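Local coordinates for Lin2634 protein (Listeria innocua, PDB 3MZO) that probably hydrolyses phosphate esters as an HD-domain phosphohydrolase related to the YfbR-like 5'-deoxynucleotidases, and binds calcium ions, at residues B[70-74]-B[75-79]; B[185-188]-B[189-192]; B[152-156]-B[157-161]; B[42-45]-B[46-50]. All blocks are in the same frame, centred on the assembly; numbering follows the deposited sequence. Where two conformers were deposited one is given.

Overall arrangement
The four contacts are local pieces of one all-helical chain. Of these, contact 1 borders the calcium site made by His34, His68, Asp69 and Asp138, the side chain of Lys79 coming about 4 Å from a calcium ion, while contacts 2 and 3 lie away from it. Contact 4 is on helix 31-51, which also carries His34; the side chain of Ala42 is about 8 Å from that of His68. Contacts 2 and 4 touch, with Ile186 CD1 4.1 Å from Phe44 CE2, and both meet the same neighbouring subunit. Contact 3 leads into helix 158-172, which helix 177-191 follows; the centres of contacts 2 and 3 are about 19 Å apart.

Contact 1 (B[70-74]-B[75-79]); sequences YSELF and IGDIK
Glu72 and Lys79 meet because the glutamate places CG beside its backbone N (chi1 -80°) and runs out extended, while the lysine, bent at chi2 and chi4, arrives from the opposite direction. Their ends form a salt bridge, Glu72 OE2 to Lys79 NZ, modelled at 2.5 Å, a length too short to be taken literally. Lys79 NZ also lies 2.7 Å from Asp77 OD2, which accepts through its anti lone pair. A long, flexible cation suits this place, since Glu72 OE2 and Asp77 OD2 are only 4.0 Å apart and would otherwise probably repel.

The backbone turn beneath is closed at Ser71 O, which accepts from Ile75 N at 3.1 Å as well as from Phe74 N, just past the 3-10 segment 70-73. That oxygen sits 3.4 Å above one face of the Phe74 ring, offset toward its rim. Apolar Ile75 turns CG2 to Phe74 CD1 at 3.9 Å and packs on Val96 of helix 87-108 and on Leu93 of a neighbouring subunit.

Glu72 adjoins the calcium ligand Asp69 and is itself a calcium ligand of this protein, though no ion is bound to it in this chain. The salt-bridge network thus borders the metal site of an HD domain.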
# COMPACT_ATOMS: atom_id res chain seq x y z
N TYR B 70 18.36 0.83 15.65
CA TYR B 70 17.92 2.20 15.65
C TYR B 70 18.66 3.02 14.57
O TYR B 70 18.06 3.87 13.92
CB TYR B 70 18.10 2.81 17.06
CG TYR B 70 17.66 4.25 17.11
CD1 TYR B 70 16.32 4.58 17.19
CD2 TYR B 70 18.59 5.28 17.03
CE1 TYR B 70 15.90 5.89 17.18
CE2 TYR B 70 18.17 6.61 17.03
CZ TYR B 70 16.83 6.90 17.11
OH TYR B 70 16.42 8.21 17.08
N SER B 71 19.94 2.73 14.35
CA SER B 71 20.74 3.46 13.35
C SER B 71 20.27 3.31 11.92
O SER B 71 20.69 4.10 11.02
CB SER B 71 22.23 3.06 13.45
OG SER B 71 22.42 1.66 13.34
N GLU B 72 19.42 2.32 11.66
CA GLU B 72 18.84 2.17 10.32
C GLU B 72 17.97 3.38 9.94
O GLU B 72 17.60 3.56 8.76
CB GLU B 72 18.18 0.80 10.13
CG GLU B 72 19.25 -0.28 9.82
CD GLU B 72 18.75 -1.72 9.83
OE1 GLU B 72 17.66 -1.99 9.28
OE2 GLU B 72 19.46 -2.60 10.37
N LEU B 73 17.69 4.25 10.91
CA LEU B 73 17.00 5.51 10.65
C LEU B 73 17.75 6.37 9.64
O LEU B 73 17.11 7.11 8.89
CB LEU B 73 16.87 6.34 11.91
CG LEU B 73 15.55 6.50 12.60
CD1 LEU B 73 15.82 7.37 13.82
CD2 LEU B 73 14.52 7.14 11.72
N PHE B 74 19.08 6.28 9.65
CA PHE B 74 19.93 7.14 8.79
C PHE B 74 20.95 6.41 7.88
O PHE B 74 21.47 7.01 6.95
CB PHE B 74 20.62 8.25 9.61
CG PHE B 74 21.08 7.82 10.98
CD1 PHE B 74 22.26 7.13 11.14
CD2 PHE B 74 20.36 8.17 12.10
CE1 PHE B 74 22.69 6.76 12.41
CE2 PHE B 74 20.77 7.80 13.38
CZ PHE B 74 21.94 7.09 13.53
N ILE B 75 21.21 5.13 8.13
CA ILE B 75 22.04 4.34 7.23
C ILE B 75 21.60 2.87 7.22
O ILE B 75 21.54 2.22 8.27
CB ILE B 75 23.54 4.48 7.59
CG1 ILE B 75 24.39 3.61 6.64
CG2 ILE B 75 23.75 4.19 9.09
CD1 ILE B 75 25.86 3.94 6.60
N GLY B 76 21.25 2.37 6.04
CA GLY B 76 20.85 0.97 5.86
C GLY B 76 21.95 -0.02 6.17
O GLY B 76 23.14 0.33 6.22
N ASP B 77 21.56 -1.27 6.36
CA ASP B 77 22.49 -2.32 6.75
C ASP B 77 22.26 -3.50 5.82
O ASP B 77 21.11 -3.94 5.66
CB ASP B 77 22.19 -2.71 8.21
CG ASP B 77 23.18 -3.74 8.79
OD1 ASP B 77 24.41 -3.51 8.69
OD2 ASP B 77 22.72 -4.75 9.37
N ILE B 78 23.32 -4.03 5.20
CA ILE B 78 23.17 -5.16 4.27
C ILE B 78 22.85 -6.45 5.09
O ILE B 78 23.70 -6.90 5.86
CB ILE B 78 24.42 -5.36 3.35
CG1 ILE B 78 24.89 -4.04 2.72
CG2 ILE B 78 24.12 -6.37 2.23
CD1 ILE B 78 26.22 -4.16 2.03
N LYS B 79 21.63 -6.99 4.93
CA LYS B 79 21.12 -8.20 5.67
C LYS B 79 21.38 -9.55 4.96
O LYS B 79 21.34 -10.63 5.58
CB LYS B 79 19.59 -8.09 5.90
CG LYS B 79 19.11 -7.37 7.19
CD LYS B 79 20.01 -6.24 7.63
CE LYS B 79 19.31 -5.22 8.51
NZ LYS B 79 20.08 -4.92 9.74

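Contact 2 (B[185-188]-B[189-192]); sequences EILP and DMLA
Backbone hydrogen bonds tie Ile186 to Met190 and Leu187 to Leu191 along the last turns of helix 177-191. Met190 N lies 3.2 Å from Ile186 O, and Leu191 N is 3.1 Å from Leu187 O. The Leu191 side chain lies against that same carbonyl, its CG 3.6 Å from Leu187 O. Ala192 N reaches Pro188 O at 2.8 Å with a more bent N-H...O angle of 135°, as the chain leaves the helix. Ile186 O also receives a weak bond from Asp189 N. Pro188, lacking an N-H, gives no bond to the turn before it, and the helix is kinked there; the ring can sit here because its missing N-H costs only one helix bond at an exposed position.

Apolar contact between side chains is lighter. Met190, present as selenomethionine, has its SE 4.1 Å from Leu187 CD1, the two chains passing at a slant.

The apolar side chains serve different neighbours. Met190 packs on Leu143, Tyr144 and Phe147 of helix 129-151, whereas Leu187 meets Tyr163 and Leu167 of helix 158-172 and Thr205 of helix 201-211. Leu191 touches Tyr163, Leu201 and Thr205, so this helix end is wedged among three others.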
# COMPACT_ATOMS: atom_id res chain seq x y z
N GLU B 185 15.29 -28.27 20.50
CA GLU B 185 13.84 -28.17 20.62
C GLU B 185 13.15 -27.30 19.58
O GLU B 185 12.07 -27.66 19.10
CB GLU B 185 13.48 -27.64 22.01
CG GLU B 185 13.95 -28.51 23.16
CD GLU B 185 13.25 -29.87 23.22
OE1 GLU B 185 12.21 -30.07 22.55
OE2 GLU B 185 13.76 -30.74 23.96
N ILE B 186 13.76 -26.20 19.19
CA ILE B 186 13.08 -25.24 18.33
C ILE B 186 13.29 -25.58 16.86
O ILE B 186 12.34 -25.63 16.11
CB ILE B 186 13.51 -23.80 18.64
CG1 ILE B 186 13.24 -23.48 20.12
CG2 ILE B 186 12.82 -22.77 17.69
CD1 ILE B 186 13.75 -22.13 20.53
N LEU B 187 14.54 -25.83 16.45
CA LEU B 187 14.81 -26.09 15.01
C LEU B 187 14.01 -27.30 14.48
O LEU B 187 13.45 -27.25 13.39
CB LEU B 187 16.31 -26.27 14.77
CG LEU B 187 16.83 -26.48 13.35
CD1 LEU B 187 16.40 -25.34 12.44
CD2 LEU B 187 18.38 -26.62 13.40
N PRO B 188 13.93 -28.37 15.26
CA PRO B 188 13.13 -29.50 14.77
C PRO B 188 11.64 -29.21 14.58
O PRO B 188 11.03 -29.77 13.67
CB PRO B 188 13.36 -30.57 15.84
CG PRO B 188 14.73 -30.26 16.37
CD PRO B 188 14.76 -28.76 16.42
N ASP B 189 11.07 -28.32 15.39
CA ASP B 189 9.66 -27.94 15.24
C ASP B 189 9.45 -27.12 13.97
O ASP B 189 8.42 -27.27 13.31
CB ASP B 189 9.11 -27.16 16.44
CG ASP B 189 8.84 -28.03 17.68
OD1 ASP B 189 8.86 -29.29 17.64
OD2 ASP B 189 8.61 -27.42 18.74
N MSE B 190 10.42 -26.25 13.63
CA MSE B 190 10.40 -25.52 12.35
C MSE B 190 10.33 -26.52 11.21
O MSE B 190 9.51 -26.38 10.31
CB MSE B 190 11.64 -24.62 12.14
CG MSE B 190 11.76 -23.47 13.12
SE MSE B 190 13.46 -22.51 12.97
CE MSE B 190 13.00 -21.54 11.37
N LEU B 191 11.19 -27.54 11.27
CA LEU B 191 11.27 -28.53 10.19
C LEU B 191 10.13 -29.55 10.21
O LEU B 191 9.87 -30.21 9.21
CB LEU B 191 12.61 -29.25 10.23
CG LEU B 191 13.82 -28.35 9.96
CD1 LEU B 191 15.05 -29.19 10.03
CD2 LEU B 191 13.73 -27.67 8.62
N ALA B 192 9.44 -29.69 11.33
CA ALA B 192 8.22 -30.48 11.34
C ALA B 192 7.01 -29.70 10.76
O ALA B 192 5.93 -30.26 10.66
CB ALA B 192 7.91 -30.99 12.77

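Contact 3 (B[152-156]-B[157-161])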
# COMPACT_ATOMS: atom_id res chain seq x y z
N LYS B 152 6.75 -20.38 1.73
CA LYS B 152 5.75 -19.87 0.77
C LYS B 152 6.18 -20.05 -0.68
O LYS B 152 5.46 -19.68 -1.60
CB LYS B 152 5.42 -18.41 1.07
CG LYS B 152 4.78 -18.18 2.42
CD LYS B 152 4.52 -16.66 2.60
CE LYS B 152 3.81 -16.30 3.87
NZ LYS B 152 4.69 -16.48 5.07
N GLY B 153 7.35 -20.64 -0.88
CA GLY B 153 7.87 -20.93 -2.21
C GLY B 153 8.34 -19.67 -2.94
O GLY B 153 8.26 -19.60 -4.15
N ASN B 154 8.82 -18.68 -2.20
CA ASN B 154 9.35 -17.50 -2.82
C ASN B 154 10.39 -17.92 -3.87
O ASN B 154 11.31 -18.66 -3.58
CB ASN B 154 9.99 -16.60 -1.77
CG ASN B 154 10.39 -15.24 -2.33
OD1 ASN B 154 11.02 -15.18 -3.38
ND2 ASN B 154 10.03 -14.16 -1.62
N PRO B 155 10.24 -17.44 -5.10
CA PRO B 155 11.13 -17.96 -6.10
C PRO B 155 12.60 -17.52 -5.98
O PRO B 155 13.43 -18.14 -6.62
CB PRO B 155 10.52 -17.48 -7.43
CG PRO B 155 9.55 -16.39 -7.06
CD PRO B 155 9.11 -16.68 -5.67
N GLU B 156 12.91 -16.51 -5.18
CA GLU B 156 14.28 -16.00 -5.12
C GLU B 156 15.21 -16.85 -4.27
O GLU B 156 14.97 -17.05 -3.08
CB GLU B 156 14.29 -14.57 -4.55
CG GLU B 156 13.71 -13.51 -5.50
CD GLU B 156 14.54 -13.30 -6.77
OE1 GLU B 156 15.68 -13.81 -6.87
OE2 GLU B 156 14.06 -12.60 -7.68
N ASN B 157 16.32 -17.31 -4.86
CA ASN B 157 17.28 -18.13 -4.10
C ASN B 157 17.91 -17.39 -2.92
O ASN B 157 18.43 -18.03 -2.00
CB ASN B 157 18.39 -18.72 -5.01
CG ASN B 157 19.10 -19.92 -4.34
OD1 ASN B 157 18.46 -20.93 -3.99
ND2 ASN B 157 20.43 -19.82 -4.17
N ILE B 158 17.88 -16.06 -2.94
CA ILE B 158 18.48 -15.28 -1.87
C ILE B 158 17.99 -15.77 -0.49
O ILE B 158 18.76 -15.84 0.45
CB ILE B 158 18.22 -13.75 -2.03
CG1 ILE B 158 19.20 -12.94 -1.18
CG2 ILE B 158 16.82 -13.34 -1.62
CD1 ILE B 158 20.64 -13.10 -1.61
N PHE B 159 16.73 -16.16 -0.38
CA PHE B 159 16.18 -16.57 0.93
C PHE B 159 16.80 -17.86 1.47
O PHE B 159 17.10 -17.95 2.67
CB PHE B 159 14.67 -16.61 0.86
CG PHE B 159 14.09 -15.26 0.59
CD1 PHE B 159 14.15 -14.25 1.55
CD2 PHE B 159 13.57 -14.95 -0.65
CE1 PHE B 159 13.65 -12.98 1.29
CE2 PHE B 159 13.08 -13.67 -0.92
CZ PHE B 159 13.12 -12.70 0.07
N VAL B 160 17.07 -18.83 0.59
CA VAL B 160 17.78 -20.05 0.99
C VAL B 160 19.19 -19.70 1.45
O VAL B 160 19.71 -20.28 2.43
CB VAL B 160 17.87 -21.05 -0.19
CG1 VAL B 160 19.02 -22.07 0.05
CG2 VAL B 160 16.52 -21.73 -0.38
N GLU B 161 19.81 -18.74 0.77
CA GLU B 161 21.15 -18.30 1.14
C GLU B 161 21.18 -17.60 2.48
O GLU B 161 22.11 -17.80 3.27
CB GLU B 161 21.74 -17.38 0.06
CG GLU B 161 22.02 -18.08 -1.28
CD GLU B 161 22.16 -17.08 -2.46
OE1 GLU B 161 22.43 -15.88 -2.22
OE2 GLU B 161 21.98 -17.52 -3.62
O HOH W 1 17.94 -14.38 -5.25
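Asn154 and Phe159 carry the contact, their amide and ring planes inclined at 53° where the two side chains pass. The amide lies obliquely to the ring, with Asn154 ND2 3.2 Å from Phe159 CE2 and CG of the amide close behind. Asn154 sets its CG anti to the backbone N (chi1 -171°), which places the amide beside the ring, with OD1 turned to the backbone two residues on. OD1 accepts from Glu156 N at 2.9 Å, almost straight, forming an Asx turn. ND2 is bonded to Glu149 OE1 and Phe24 O, so both ends of the amide are held and its rotation is fixed; asparagine suits the place because its short amide offers an acceptor for the Asx turn and a donor for Glu149 and Phe24.

On the ring, Ile158 CG2 lies 3.7 Å above one face, over its centre, while Glu156 CB comes 3.9 Å from CE2. The Glu156 side chain folds at chi2, and its OE1 grips a water at 2.8 Å that in turn accepts from Ile158 N. A carboxylate thus serves an early backbone N-H of the helix through one water. Directly, Phe159 N makes a weak bond to Glu156 O. Further along, Asn157 ND2 donates to Glu161 OE2 at 2.8 Å, tilted out of the carboxylate plane.

Just before this turn, Gly153, at positive phi, completes the Schellman motif that ends helix 129-151. The loop then leads into helix 158-172, whose Phe159 packs back on Glu149 and Ile150 of the helix just left.

Contact 4 (B[42-45]-B[46-50]); sequences AQFF and GAVEE
Phe44 and Val48 form an i to i+4 pair one turn apart on helix 31-51, in a buried part of the all-helical HD-domain fold. The phenyl ring, with CG anti to the backbone N (chi1 169°), projects outward from the helix and leans toward the next turn, where Val48 places its CG2 over one face, 3.5 Å from Phe44 CZ. Only that methyl branch touches the ring. A beta-branched residue suits the place, because CG2 is held beside the backbone N and so stands over the aromatic surface.

The backbone beneath is regular alpha-helix, with an unbroken run of i to i+4 bonds from Gly46 N to Glu49 N; Gly46 N, for instance, lies 2.8 Å from Ala42 O. A small residue fits at Ala42, whose side chain lies against Leu61 and Ala65 of helix 58-67 and against Ser137 of helix 129-151. Phe45 turns to Ile136 and Ser178. The Phe44 ring also meets Phe113 of a neighbouring subunit edge-to-face.

Polar ends buried here have partners. Gln43 OE1 bonds to Tyr62 OH, and its NE2 to Asn67 OD1 of the neighbouring subunit; Glu49 OE1 and OE2 bond to Asn54 ND2 and Ser178 OG. The chemistry therefore implies an interface-forming helix, apolar both toward its own chain and toward the neighbouring subunit, with its buried amide and carboxylate satisfied by hydrogen bonds.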
# COMPACT_ATOMS: atom_id res chain seq x y z
N ALA B 42 15.49 -12.44 22.48
CA ALA B 42 16.59 -12.31 23.43
C ALA B 42 16.14 -12.58 24.87
O ALA B 42 16.85 -13.25 25.65
CB ALA B 42 17.25 -10.91 23.31
N GLN B 43 14.97 -12.06 25.19
CA GLN B 43 14.31 -12.28 26.49
C GLN B 43 14.13 -13.75 26.74
O GLN B 43 14.31 -14.21 27.86
CB GLN B 43 12.95 -11.57 26.48
CG GLN B 43 11.97 -11.86 27.64
CD GLN B 43 10.75 -10.98 27.57
OE1 GLN B 43 10.71 -9.88 28.14
NE2 GLN B 43 9.75 -11.44 26.84
N PHE B 44 13.72 -14.50 25.71
CA PHE B 44 13.57 -15.91 25.88
C PHE B 44 14.93 -16.57 26.14
O PHE B 44 15.06 -17.40 27.05
CB PHE B 44 12.90 -16.60 24.70
CG PHE B 44 12.99 -18.08 24.79
CD1 PHE B 44 12.19 -18.77 25.66
CD2 PHE B 44 13.94 -18.78 24.04
CE1 PHE B 44 12.31 -20.17 25.79
CE2 PHE B 44 14.05 -20.15 24.15
CZ PHE B 44 13.22 -20.85 25.03
N PHE B 45 15.95 -16.23 25.36
CA PHE B 45 17.25 -16.82 25.60
C PHE B 45 17.82 -16.44 26.98
O PHE B 45 18.53 -17.25 27.61
CB PHE B 45 18.25 -16.53 24.45
CG PHE B 45 17.91 -17.27 23.17
CD1 PHE B 45 17.61 -18.63 23.17
CD2 PHE B 45 17.89 -16.59 21.95
CE1 PHE B 45 17.28 -19.30 22.00
CE2 PHE B 45 17.58 -17.27 20.76
CZ PHE B 45 17.26 -18.60 20.79
N GLY B 46 17.53 -15.24 27.43
CA GLY B 46 17.85 -14.82 28.78
C GLY B 46 17.31 -15.81 29.84
O GLY B 46 18.02 -16.15 30.79
N ALA B 47 16.06 -16.23 29.65
CA ALA B 47 15.41 -17.22 30.50
C ALA B 47 16.15 -18.54 30.45
O ALA B 47 16.38 -19.16 31.49
CB ALA B 47 13.93 -17.40 30.09
N VAL B 48 16.57 -18.94 29.25
CA VAL B 48 17.29 -20.19 29.10
C VAL B 48 18.62 -20.12 29.83
O VAL B 48 18.99 -21.04 30.55
CB VAL B 48 17.52 -20.56 27.61
CG1 VAL B 48 18.42 -21.78 27.51
CG2 VAL B 48 16.14 -20.82 26.91
N GLU B 49 19.34 -19.02 29.68
CA GLU B 49 20.60 -18.85 30.42
C GLU B 49 20.41 -18.83 31.96
O GLU B 49 21.17 -19.47 32.71
CB GLU B 49 21.32 -17.59 29.95
CG GLU B 49 21.76 -17.65 28.46
CD GLU B 49 22.74 -18.76 28.13
OE1 GLU B 49 23.49 -19.20 29.04
OE2 GLU B 49 22.77 -19.18 26.95
N GLU B 50 19.39 -18.12 32.42
CA GLU B 50 19.03 -18.07 33.84
C GLU B 50 18.74 -19.50 34.33
O GLU B 50 19.22 -19.95 35.40
CB GLU B 50 17.80 -17.12 34.03
CG GLU B 50 17.28 -17.03 35.45
CD GLU B 50 16.05 -16.15 35.60
OE1 GLU B 50 15.01 -16.39 34.93
OE2 GLU B 50 16.12 -15.22 36.43